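Local coordinates for vacuolar protein sorting-associated protein 53 (Saccharomyces cerevisiae, PDB 3NS4), which helps tether endosome-derived vesicles to the late Golgi as the GARP-complex subunit whose C-terminal helical domain this chain is, at residues P49-R60 and F154-W163. The protein carries 2 engineered substitutions. Residues are numbered along the deposited sequence; the frame is centred on the assembly and turned at random.
Sequences PVPPFSLAGSKR and FVLALKGIPW
Arg60 reaches from the loop joining helices 20-47 and 64-87 into the Schellman turn that ends helix 149-159, in the all-helical C-terminal domain of Vps53. Its NH1 donates twice at the edge of the guanidinium: to Ala157 O at 2.8 Å, nearly straight at 168°, and to Ile161 O at 3.0 Å, more bent. NH2 adds a weak bond to Ala157 O. CG, anti to the carbonyl carbon (chi1 -67°), lies by Gly160 O, and bends at chi2 and chi3 turn the guanidinium toward the last turn of the helix. With an alanine in place of Arg60, Ile161 O is likely to lose its guanidinium donor and Ala157 O to keep only Gly160 N of the two, so that the polar tie between loop and turn is gone. Trp163, just beyond the turn, makes the apolar half of the contact. Its six-membered ring stacks offset on Phe53, centroids 4.6 Å apart and planes at 30°, with CZ2 over the Phe53 face and Phe53 CB over the indole face. Pro49 fills the angle between tryptophan and helix, its CB 3.8 Å from Trp163 CZ2 and its CG 4.0 Å from Ala157 CB. Pro49 CB also lies over one face of the Arg60 guanidinium, so proline joins the polar and apolar halves. Farther out, Trp168 of helix 165-178 meets the Trp163 ring with nearly parallel planes, and Leu211 of helix 201-212 touches both Phe53 and Trp163. Gly160, at positive phi, closes the helix: its N donates to Ala157 O at 2.9 Å.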
loop_
_atom_site.group_PDB
_atom_site.type_symbol
_atom_site.label_atom_id
_atom_site.label_comp_id
_atom_site.label_asym_id
_atom_site.label_seq_id
_atom_site.Cartn_x
_atom_site.Cartn_y
_atom_site.Cartn_z
ATOM N N PRO A 49 -8.837 3.344 9.831
ATOM C CA PRO A 49 -9.492 3.852 11.027
ATOM C C PRO A 49 -10.627 4.830 10.681
ATOM O O PRO A 49 -10.572 5.514 9.640
ATOM C CB PRO A 49 -8.350 4.561 11.770
ATOM C CG PRO A 49 -7.438 4.995 10.715
ATOM C CD PRO A 49 -7.490 3.917 9.663
ATOM N N VAL A 50 -11.626 4.896 11.567
ATOM C CA VAL A 50 -12.807 5.720 11.351
ATOM C C VAL A 50 -12.719 7.067 12.064
ATOM O O VAL A 50 -12.659 7.105 13.298
ATOM C CB VAL A 50 -14.105 4.983 11.786
ATOM C CG1 VAL A 50 -15.320 5.788 11.371
ATOM C CG2 VAL A 50 -14.187 3.582 11.161
ATOM N N PRO A 51 -12.700 8.177 11.284
ATOM C CA PRO A 51 -12.672 9.506 11.873
ATOM C C PRO A 51 -14.022 9.790 12.518
ATOM O O PRO A 51 -15.055 9.375 11.995
ATOM C CB PRO A 51 -12.434 10.424 10.674
ATOM C CG PRO A 51 -12.967 9.689 9.515
ATOM C CD PRO A 51 -12.691 8.239 9.808
ATOM N N PRO A 52 -14.023 10.517 13.639
ATOM C CA PRO A 52 -12.859 11.125 14.287
ATOM C C PRO A 52 -12.037 10.137 15.112
ATOM O O PRO A 52 -12.570 9.180 15.702
ATOM C CB PRO A 52 -13.491 12.176 15.185
ATOM C CG PRO A 52 -14.793 11.531 15.610
ATOM C CD PRO A 52 -15.224 10.602 14.488
ATOM N N PHE A 53 -10.738 10.395 15.159
ATOM C CA PHE A 53 -9.827 9.519 15.850
ATOM C C PHE A 53 -9.626 9.846 17.322
ATOM O O PHE A 53 -9.419 11.005 17.666
ATOM C CB PHE A 53 -8.443 9.607 15.214
ATOM C CG PHE A 53 -8.379 9.255 13.752
ATOM C CD1 PHE A 53 -7.419 9.857 12.943
ATOM C CD2 PHE A 53 -9.230 8.321 13.185
ATOM C CE1 PHE A 53 -7.299 9.534 11.604
ATOM C CE2 PHE A 53 -9.134 8.002 11.823
ATOM C CZ PHE A 53 -8.166 8.612 11.031
ATOM N N SER A 54 -9.671 8.821 18.175
ATOM C CA SER A 54 -9.315 8.927 19.615
ATOM C C SER A 54 -9.557 7.587 20.307
ATOM O O SER A 54 -10.128 6.685 19.683
ATOM C CB SER A 54 -10.016 10.083 20.364
ATOM O OG SER A 54 -11.382 9.808 20.633
ATOM N N LEU A 55 -9.120 7.452 21.569
ATOM C CA LEU A 55 -9.340 6.210 22.354
ATOM C C LEU A 55 -10.873 6.001 22.533
ATOM O O LEU A 55 -11.355 4.860 22.664
ATOM C CB LEU A 55 -8.511 6.204 23.657
ATOM C CG LEU A 55 -8.183 4.907 24.428
ATOM C CD1 LEU A 55 -7.815 3.700 23.530
ATOM C CD2 LEU A 55 -7.075 5.194 25.459
ATOM N N ALA A 56 -11.611 7.124 22.519
ATOM C CA ALA A 56 -13.072 7.142 22.374
ATOM C C ALA A 56 -13.237 7.122 20.814
ATOM O O ALA A 56 -12.244 6.928 20.102
ATOM C CB ALA A 56 -13.668 8.387 22.999
ATOM N N GLY A 57 -14.428 7.310 20.244
ATOM C CA GLY A 57 -14.535 7.200 18.769
ATOM C C GLY A 57 -13.693 6.001 18.333
ATOM O O GLY A 57 -12.953 6.055 17.347
ATOM N N SER A 58 -13.807 4.936 19.134
ATOM C CA SER A 58 -13.094 3.655 19.028
ATOM C C SER A 58 -13.819 2.689 20.012
ATOM O O SER A 58 -14.781 3.136 20.648
ATOM C CB SER A 58 -11.622 3.862 19.387
ATOM O OG SER A 58 -11.026 4.764 18.470
ATOM N N LYS A 59 -13.444 1.409 20.196
ATOM C CA LYS A 59 -12.327 0.616 19.616
ATOM C C LYS A 59 -12.150 0.547 18.091
ATOM O O LYS A 59 -13.029 0.986 17.331
ATOM C CB LYS A 59 -12.448 -0.844 20.111
ATOM C CG LYS A 59 -12.261 -1.041 21.607
ATOM C CD LYS A 59 -12.454 -2.500 22.054
ATOM C CE LYS A 59 -12.401 -2.579 23.585
ATOM N NZ LYS A 59 -12.885 -3.877 24.134
ATOM N N ARG A 60 -11.003 -0.014 17.669
ATOM C CA ARG A 60 -10.719 -0.262 16.252
ATOM C C ARG A 60 -11.637 -1.366 15.743
ATOM O O ARG A 60 -11.905 -2.330 16.454
ATOM C CB ARG A 60 -9.280 -0.726 16.017
ATOM C CG ARG A 60 -8.170 0.272 16.300
ATOM C CD ARG A 60 -8.291 1.601 15.539
ATOM N NE ARG A 60 -8.502 1.413 14.108
ATOM C CZ ARG A 60 -7.529 1.209 13.225
ATOM N NH1 ARG A 60 -6.261 1.155 13.622
ATOM N NH2 ARG A 60 -7.837 1.025 11.942
ATOM N N PHE A 154 0.109 5.843 8.438
ATOM C CA PHE A 154 -1.069 5.288 7.824
ATOM C C PHE A 154 -0.896 3.783 7.876
ATOM O O PHE A 154 -1.793 3.059 8.337
ATOM C CB PHE A 154 -1.232 5.825 6.421
ATOM C CG PHE A 154 -2.603 5.651 5.879
ATOM C CD1 PHE A 154 -3.671 5.366 6.743
ATOM C CD2 PHE A 154 -2.872 5.886 4.518
ATOM C CE1 PHE A 154 -4.993 5.214 6.246
ATOM C CE2 PHE A 154 -4.201 5.745 4.022
ATOM C CZ PHE A 154 -5.259 5.404 4.884
ATOM N N VAL A 155 0.291 3.313 7.498
ATOM C CA VAL A 155 0.551 1.892 7.586
ATOM C C VAL A 155 0.223 1.370 8.983
ATOM O O VAL A 155 -0.596 0.463 9.124
ATOM C CB VAL A 155 1.971 1.583 7.240
ATOM C CG1 VAL A 155 2.272 0.136 7.495
ATOM C CG2 VAL A 155 2.196 1.911 5.791
ATOM N N LEU A 156 0.826 1.960 10.013
ATOM C CA LEU A 156 0.586 1.499 11.384
ATOM C C LEU A 156 -0.908 1.491 11.780
ATOM O O LEU A 156 -1.412 0.554 12.422
ATOM C CB LEU A 156 1.394 2.349 12.375
ATOM C CG LEU A 156 1.401 1.861 13.828
ATOM C CD1 LEU A 156 1.993 0.443 13.919
ATOM C CD2 LEU A 156 2.182 2.837 14.686
ATOM N N ALA A 157 -1.611 2.550 11.401
ATOM C CA ALA A 157 -3.016 2.607 11.682
ATOM C C ALA A 157 -3.683 1.454 10.938
ATOM O O ALA A 157 -4.491 0.738 11.505
ATOM C CB ALA A 157 -3.578 3.939 11.252
ATOM N N LEU A 158 -3.307 1.239 9.681
ATOM C CA LEU A 158 -3.924 0.168 8.902
ATOM C C LEU A 158 -3.671 -1.164 9.565
ATOM O O LEU A 158 -4.548 -2.022 9.542
ATOM C CB LEU A 158 -3.477 0.164 7.434
ATOM C CG LEU A 158 -4.000 1.403 6.735
ATOM C CD1 LEU A 158 -3.326 1.629 5.440
ATOM C CD2 LEU A 158 -5.483 1.278 6.570
ATOM N N LYS A 159 -2.487 -1.325 10.158
ATOM C CA LYS A 159 -2.138 -2.547 10.873
ATOM C C LYS A 159 -3.111 -2.876 12.013
ATOM O O LYS A 159 -3.151 -4.022 12.473
ATOM C CB LYS A 159 -0.722 -2.491 11.396
ATOM C CG LYS A 159 0.305 -2.909 10.408
ATOM C CD LYS A 159 1.606 -3.039 11.181
ATOM C CE LYS A 159 2.371 -4.241 10.759
ATOM N NZ LYS A 159 1.544 -5.493 10.853
ATOM N N GLY A 160 -3.872 -1.883 12.475
ATOM C CA GLY A 160 -4.924 -2.129 13.459
ATOM C C GLY A 160 -4.694 -1.664 14.875
ATOM O O GLY A 160 -5.562 -1.830 15.735
ATOM N N ILE A 161 -3.516 -1.084 15.116
ATOM C CA ILE A 161 -3.075 -0.574 16.432
ATOM C C ILE A 161 -4.150 0.369 16.992
ATOM O O ILE A 161 -4.779 1.104 16.239
ATOM C CB ILE A 161 -1.735 0.168 16.249
ATOM C CG1 ILE A 161 -0.998 0.323 17.529
ATOM C CG2 ILE A 161 -1.917 1.574 15.685
ATOM C CD1 ILE A 161 0.121 1.331 17.371
ATOM N N PRO A 162 -4.429 0.302 18.300
ATOM C CA PRO A 162 -5.430 1.281 18.793
ATOM C C PRO A 162 -4.813 2.657 18.990
ATOM O O PRO A 162 -3.609 2.817 18.825
ATOM C CB PRO A 162 -5.890 0.691 20.126
ATOM C CG PRO A 162 -4.759 -0.242 20.538
ATOM C CD PRO A 162 -4.163 -0.777 19.273
ATOM N N TRP A 163 -5.632 3.650 19.307
ATOM C CA TRP A 163 -5.143 5.025 19.533
ATOM C C TRP A 163 -4.492 5.211 20.909
ATOM O O TRP A 163 -4.949 6.020 21.729
ATOM C CB TRP A 163 -6.269 6.053 19.323
ATOM C CG TRP A 163 -6.778 6.089 17.900
ATOM C CD1 TRP A 163 -8.026 5.720 17.439
ATOM C CD2 TRP A 163 -6.024 6.480 16.748
ATOM N NE1 TRP A 163 -8.089 5.887 16.074
ATOM C CE2 TRP A 163 -6.872 6.342 15.626
ATOM C CE3 TRP A 163 -4.708 6.940 16.556
ATOM C CZ2 TRP A 163 -6.445 6.652 14.328
ATOM C CZ3 TRP A 163 -4.288 7.246 15.261
ATOM C CH2 TRP A 163 -5.155 7.104 14.166
#